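Local coordinates for CRISPR/cas2 protein (Pyrococcus horikoshii OT3, PDB 6K2E), which probably takes part, as a Cas2-family protein working as a dimer, in the acquisition of new spacers by the CRISPR system, at residues A[8-13]-A[18-23]; A[29-32]-A[36-39]. All coordinates share one frame; numbering follows the deposited sequence.

Contact 1: residues A[8-13]-A[18-23]; sequences VVYDVN and NRVHKL
With chi1 at 168°, CG1 of Val20 lies opposite the backbone N, and this methyl reaches the ring of Tyr10. On the strand, Tyr10 has its CG between the backbone N and the carbonyl carbon (chi1 67°), which sets the ring against Val20 of helix 17-27. The methyl of Val20 and the ring meet in a CH-pi contact. CG1 of Val20 sits 3.8 Å from the centroid of the Tyr10 ring, 20° off the normal. It is displaced toward the CG side of the ring, and Val20 CG1 comes within 3.6 Å of Tyr10 CG. The two side chains run past each other in opposite directions.

The second methyl of Val20 serves Val12, just beyond the end of the strand. Val20 CG2 lies 3.8 Å from Val12 CG1 and only slightly farther from Val12 CG2. One valine of the helix thus fits against two residues of 8-13, each taken by its own branch.

This is the first strand and first helix of the ferredoxin-like fold of Cas2 proteins. The helix packs on one face of the antiparallel sheet. On the same face, Tyr10 also touches Leu24, and Val20 also touches Ile55 of helix 42-55. Tyr10 and Val20 are thus among the side chains packed between the sheet and its helices. Val9 points from the other face and packs on Val9 of the second subunit.

At the far end of the tyrosine, the hydroxyl passes the edge of the His21 ring. Tyr10 OH lies 3.8 Å from His21 CD2, near the imidazole plane, and 3.9 Å from His21 CB. This is a van der Waals contact, and no hydrogen bond joins 8-13 to 18-23. His21 turns its ring onward to edge-to-face contacts with Trp30 and Phe36.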
loop_
_atom_site.group_PDB
_atom_site.type_symbol
_atom_site.label_atom_id
_atom_site.label_comp_id
_atom_site.label_asym_id
_atom_site.label_seq_id
_atom_site.Cartn_x
_atom_site.Cartn_y
_atom_site.Cartn_z
ATOM N N VAL A 8 0.746 4.818 -3.066
ATOM C CA VAL A 8 -0.445 4.561 -3.875
ATOM C C VAL A 8 -0.547 3.068 -4.153
ATOM O O VAL A 8 0.388 2.467 -4.694
ATOM C CB VAL A 8 -0.437 5.359 -5.188
ATOM C CG1 VAL A 8 -1.486 4.841 -6.133
ATOM C CG2 VAL A 8 -0.669 6.831 -4.898
ATOM N N VAL A 9 -1.665 2.465 -3.754
ATOM C CA VAL A 9 -1.984 1.082 -4.092
ATOM C C VAL A 9 -3.261 1.097 -4.914
ATOM O O VAL A 9 -4.288 1.604 -4.445
ATOM C CB VAL A 9 -2.160 0.207 -2.840
ATOM C CG1 VAL A 9 -2.075 -1.226 -3.213
ATOM C CG2 VAL A 9 -1.124 0.546 -1.768
ATOM N N TYR A 10 -3.204 0.569 -6.141
ATOM C CA TYR A 10 -4.403 0.526 -6.976
ATOM C C TYR A 10 -4.924 -0.891 -7.136
ATOM O O TYR A 10 -4.187 -1.871 -7.059
ATOM C CB TYR A 10 -4.209 1.133 -8.376
ATOM C CG TYR A 10 -3.285 0.393 -9.315
ATOM C CD1 TYR A 10 -3.767 -0.516 -10.243
ATOM C CD2 TYR A 10 -1.934 0.640 -9.295
ATOM C CE1 TYR A 10 -2.902 -1.178 -11.100
ATOM C CE2 TYR A 10 -1.087 0.012 -10.143
ATOM C CZ TYR A 10 -1.560 -0.901 -11.038
ATOM O OH TYR A 10 -0.664 -1.526 -11.879
ATOM N N ASP A 11 -6.218 -0.973 -7.339
ATOM C CA ASP A 11 -6.896 -2.220 -7.631
ATOM C C ASP A 11 -7.951 -1.870 -8.677
ATOM O O ASP A 11 -8.989 -1.291 -8.351
ATOM C CB ASP A 11 -7.475 -2.818 -6.374
ATOM C CG ASP A 11 -8.155 -4.118 -6.630
ATOM O OD1 ASP A 11 -7.433 -5.109 -6.868
ATOM O OD2 ASP A 11 -9.408 -4.138 -6.602
ATOM N N VAL A 12 -7.603 -2.056 -9.950
ATOM C CA VAL A 12 -8.463 -1.695 -11.066
ATOM C C VAL A 12 -8.620 -2.918 -11.955
ATOM O O VAL A 12 -7.811 -3.850 -11.915
ATOM C CB VAL A 12 -7.965 -0.472 -11.881
ATOM C CG1 VAL A 12 -7.673 0.710 -10.969
ATOM C CG2 VAL A 12 -6.774 -0.801 -12.748
ATOM N N ASN A 13 -9.693 -2.904 -12.751
ATOM C CA ASN A 13 -9.965 -3.948 -13.736
ATOM C C ASN A 13 -8.836 -4.053 -14.768
ATOM O O ASN A 13 -8.110 -3.089 -15.033
ATOM C CB ASN A 13 -11.291 -3.631 -14.429
ATOM C CG ASN A 13 -11.758 -4.732 -15.343
ATOM O OD1 ASN A 13 -11.489 -4.717 -16.556
ATOM N ND2 ASN A 13 -12.442 -5.708 -14.767
ATOM N N ASN A 18 -3.302 -0.727 -17.592
ATOM C CA ASN A 18 -2.207 -0.024 -18.230
ATOM C C ASN A 18 -2.363 1.486 -18.166
ATOM O O ASN A 18 -1.365 2.199 -17.994
ATOM C CB ASN A 18 -2.092 -0.455 -19.673
ATOM C CG ASN A 18 -0.681 -0.460 -20.129
ATOM O OD1 ASN A 18 -0.294 0.326 -21.000
ATOM N ND2 ASN A 18 0.129 -1.326 -19.513
ATOM N N ARG A 19 -3.602 1.976 -18.186
ATOM C CA ARG A 19 -3.805 3.407 -18.096
ATOM C C ARG A 19 -3.517 3.916 -16.694
ATOM O O ARG A 19 -2.883 4.965 -16.550
ATOM C CB ARG A 19 -5.249 3.753 -18.463
ATOM C CG ARG A 19 -5.692 3.333 -19.841
ATOM C CD ARG A 19 -7.172 3.634 -20.057
ATOM N NE ARG A 19 -7.390 5.076 -20.072
ATOM C CZ ARG A 19 -8.538 5.674 -19.756
ATOM N NH1 ARG A 19 -9.609 4.951 -19.401
ATOM N NH2 ARG A 19 -8.610 7.003 -19.802
ATOM N N VAL A 20 -3.823 3.115 -15.668
ATOM C CA VAL A 20 -3.522 3.513 -14.296
ATOM C C VAL A 20 -2.019 3.446 -14.040
ATOM O O VAL A 20 -1.442 4.363 -13.444
ATOM C CB VAL A 20 -4.323 2.641 -13.300
ATOM C CG1 VAL A 20 -3.835 2.813 -11.877
ATOM C CG2 VAL A 20 -5.778 3.003 -13.335
ATOM N N HIS A 21 -1.347 2.420 -14.569
ATOM C CA HIS A 21 0.087 2.249 -14.328
ATOM C C HIS A 21 0.929 3.301 -15.048
ATOM O O HIS A 21 1.883 3.833 -14.462
ATOM C CB HIS A 21 0.518 0.840 -14.745
ATOM C CG HIS A 21 1.951 0.519 -14.437
ATOM N ND1 HIS A 21 2.977 0.738 -15.341
ATOM C CD2 HIS A 21 2.527 -0.024 -13.336
ATOM C CE1 HIS A 21 4.123 0.360 -14.801
ATOM N NE2 HIS A 21 3.879 -0.101 -13.582
ATOM N N LYS A 22 0.574 3.645 -16.295
ATOM C CA LYS A 22 1.341 4.645 -17.043
ATOM C C LYS A 22 1.168 6.030 -16.434
ATOM O O LYS A 22 2.140 6.791 -16.315
ATOM C CB LYS A 22 0.915 4.659 -18.518
ATOM C CG LYS A 22 1.517 3.536 -19.358
ATOM C CD LYS A 22 1.326 3.772 -20.854
ATOM C CE LYS A 22 1.903 2.615 -21.686
ATOM N NZ LYS A 22 3.221 2.126 -21.176
ATOM N N LEU A 23 -0.051 6.324 -15.971
ATOM C CA LEU A 23 -0.340 7.593 -15.318
ATOM C C LEU A 23 0.425 7.729 -14.006
ATOM O O LEU A 23 1.039 8.783 -13.755
ATOM C CB LEU A 23 -1.845 7.707 -15.090
ATOM C CG LEU A 23 -2.313 8.894 -14.265
ATOM C CD1 LEU A 23 -1.946 10.204 -14.957
ATOM C CD2 LEU A 23 -3.814 8.809 -13.958
#

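Contact 2: residues A[29-32]-A[36-39]; sequences FWRQ and FEGE
Phe29 and Glu37 form an antiparallel hydrogen-bonded pair, with Phe29 N to Glu37 O at 2.7 Å and Glu37 N to Phe29 O at 2.9 Å. Trp30 and Phe36 follow as a non-hydrogen-bonded pair. Their rings make an offset stack, the five-membered ring of Trp30 4.6 Å from the Phe36 ring between centroids, with planes at 22°. Trp30 CD1 lies over one face of the Phe36 ring.

These strands form a beta hairpin at one margin of the sheet within the chain. Beyond this pair, Arg31 and Gln32 both face Val35 in a classic beta bulge. The Arg31 chain bends at chi2 and chi3, and its NE makes a salt bridge with Glu37 OE2 at 2.6 Å. The N-H points nearly straight (163°), and the oxygen lies near the guanidinium plane. Glu37 OE2 is met on its anti side, with NE 35° out of the carboxylate plane. NH2 adds a weak bond to the same oxygen. Phe29 CE1 sits over the centre of the guanidinium. A leucine in place of Arg31 would probably leave the buried Glu37 carboxylate without its charged mate. Tyr5 OH hydrogen-bonds Glu37 OE1, and Tyr65 OH of the second subunit shares OE2 with Arg31.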
loop_
_atom_site.group_PDB
_atom_site.type_symbol
_atom_site.label_atom_id
_atom_site.label_comp_id
_atom_site.label_asym_id
_atom_site.label_seq_id
_atom_site.Cartn_x
_atom_site.Cartn_y
_atom_site.Cartn_z
ATOM N N PHE A 29 7.393 6.885 -8.264
ATOM C CA PHE A 29 8.386 5.829 -8.406
ATOM C C PHE A 29 7.671 4.497 -8.284
ATOM O O PHE A 29 6.965 4.247 -7.307
ATOM C CB PHE A 29 9.484 6.001 -7.340
ATOM C CG PHE A 29 10.313 4.760 -7.058
ATOM C CD1 PHE A 29 10.050 3.965 -5.920
ATOM C CD2 PHE A 29 11.401 4.419 -7.872
ATOM C CE1 PHE A 29 10.825 2.827 -5.634
ATOM C CE2 PHE A 29 12.189 3.278 -7.590
ATOM C CZ PHE A 29 11.897 2.485 -6.474
ATOM N N TRP A 30 7.834 3.655 -9.282
ATOM C CA TRP A 30 7.268 2.314 -9.235
ATOM C C TRP A 30 8.049 1.452 -8.255
ATOM O O TRP A 30 9.227 1.150 -8.484
ATOM C CB TRP A 30 7.289 1.712 -10.629
ATOM C CG TRP A 30 6.599 0.449 -10.713
ATOM C CD1 TRP A 30 5.596 0.012 -9.910
ATOM C CD2 TRP A 30 6.842 -0.571 -11.652
ATOM N NE1 TRP A 30 5.189 -1.224 -10.288
ATOM C CE2 TRP A 30 5.940 -1.611 -11.366
ATOM C CE3 TRP A 30 7.731 -0.713 -12.726
ATOM C CZ2 TRP A 30 5.901 -2.776 -12.114
ATOM C CZ3 TRP A 30 7.688 -1.890 -13.472
ATOM C CH2 TRP A 30 6.783 -2.897 -13.160
ATOM N N ARG A 31 7.405 1.084 -7.147
ATOM C CA ARG A 31 8.033 0.209 -6.162
ATOM C C ARG A 31 7.966 -1.245 -6.603
ATOM O O ARG A 31 8.989 -1.867 -6.908
ATOM C CB ARG A 31 7.346 0.392 -4.796
ATOM C CG ARG A 31 7.667 -0.637 -3.712
ATOM C CD ARG A 31 9.133 -0.630 -3.376
ATOM N NE ARG A 31 9.505 0.541 -2.601
ATOM C CZ ARG A 31 10.752 0.842 -2.274
ATOM N NH1 ARG A 31 11.747 0.055 -2.664
ATOM N NH2 ARG A 31 10.997 1.923 -1.548
ATOM N N GLN A 32 6.756 -1.780 -6.668
ATOM C CA GLN A 32 6.490 -3.137 -7.078
ATOM C C GLN A 32 5.024 -3.152 -7.499
ATOM O O GLN A 32 4.351 -2.150 -7.374
ATOM C CB GLN A 32 6.784 -4.086 -5.911
ATOM C CG GLN A 32 7.327 -5.385 -6.290
ATOM C CD GLN A 32 7.922 -6.112 -5.132
ATOM O OE1 GLN A 32 7.447 -7.182 -4.762
ATOM N NE2 GLN A 32 8.971 -5.533 -4.531
ATOM N N PHE A 36 2.998 2.374 -5.941
ATOM C CA PHE A 36 3.825 3.501 -6.343
ATOM C C PHE A 36 4.071 4.415 -5.148
ATOM O O PHE A 36 3.209 4.567 -4.274
ATOM C CB PHE A 36 3.156 4.305 -7.447
ATOM C CG PHE A 36 3.229 3.671 -8.802
ATOM C CD1 PHE A 36 2.347 2.661 -9.164
ATOM C CD2 PHE A 36 4.167 4.106 -9.727
ATOM C CE1 PHE A 36 2.421 2.084 -10.431
ATOM C CE2 PHE A 36 4.245 3.535 -10.980
ATOM C CZ PHE A 36 3.384 2.529 -11.333
ATOM N N GLU A 37 5.219 5.083 -5.131
ATOM C CA GLU A 37 5.468 6.012 -4.037
ATOM C C GLU A 37 6.375 7.142 -4.497
ATOM O O GLU A 37 6.993 7.074 -5.560
ATOM C CB GLU A 37 6.063 5.299 -2.812
ATOM C CG GLU A 37 7.267 4.436 -3.108
ATOM C CD GLU A 37 7.775 3.693 -1.891
ATOM O OE1 GLU A 37 8.061 4.339 -0.864
ATOM O OE2 GLU A 37 7.910 2.460 -1.969
ATOM N N GLY A 38 6.416 8.197 -3.700
ATOM C CA GLY A 38 7.322 9.300 -3.954
ATOM C C GLY A 38 6.778 10.622 -3.448
ATOM O O GLY A 38 5.643 10.733 -2.992
ATOM N N GLU A 39 7.619 11.643 -3.588
ATOM C CA GLU A 39 7.259 12.998 -3.206
ATOM C C GLU A 39 6.380 13.646 -4.264
ATOM O O GLU A 39 6.597 13.487 -5.467
ATOM C CB GLU A 39 8.512 13.843 -3.047
ATOM C CG GLU A 39 9.137 13.897 -1.685
ATOM C CD GLU A 39 10.143 15.017 -1.631
ATOM O OE1 GLU A 39 11.352 14.741 -1.480
ATOM O OE2 GLU A 39 9.706 16.179 -1.793
#

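How the contacts relate
Contact 1 comes first along the chain. It closes the short connection between strand 3-11 and helix 17-27. The helix then runs into strand 29-32, where contact 2 begins; it closes the hairpin turn to strand 35-41. The two contacts are in series and neither nests nor crosses. Strand 35-41 returns beside strand 3-11, so both reach the same sheet. His21 joins them from the helix: its CD2 lies 3.4 Å from Phe36 CZ. Contact 1 sets the first helix on the first strand, contact 2 pairs the two hairpin strands, and a probable hydrogen bond, Val8 N to Phe36 O at 2.8 Å, joins strand 35-41 to strand 3-11. Each contact also touches the second subunit.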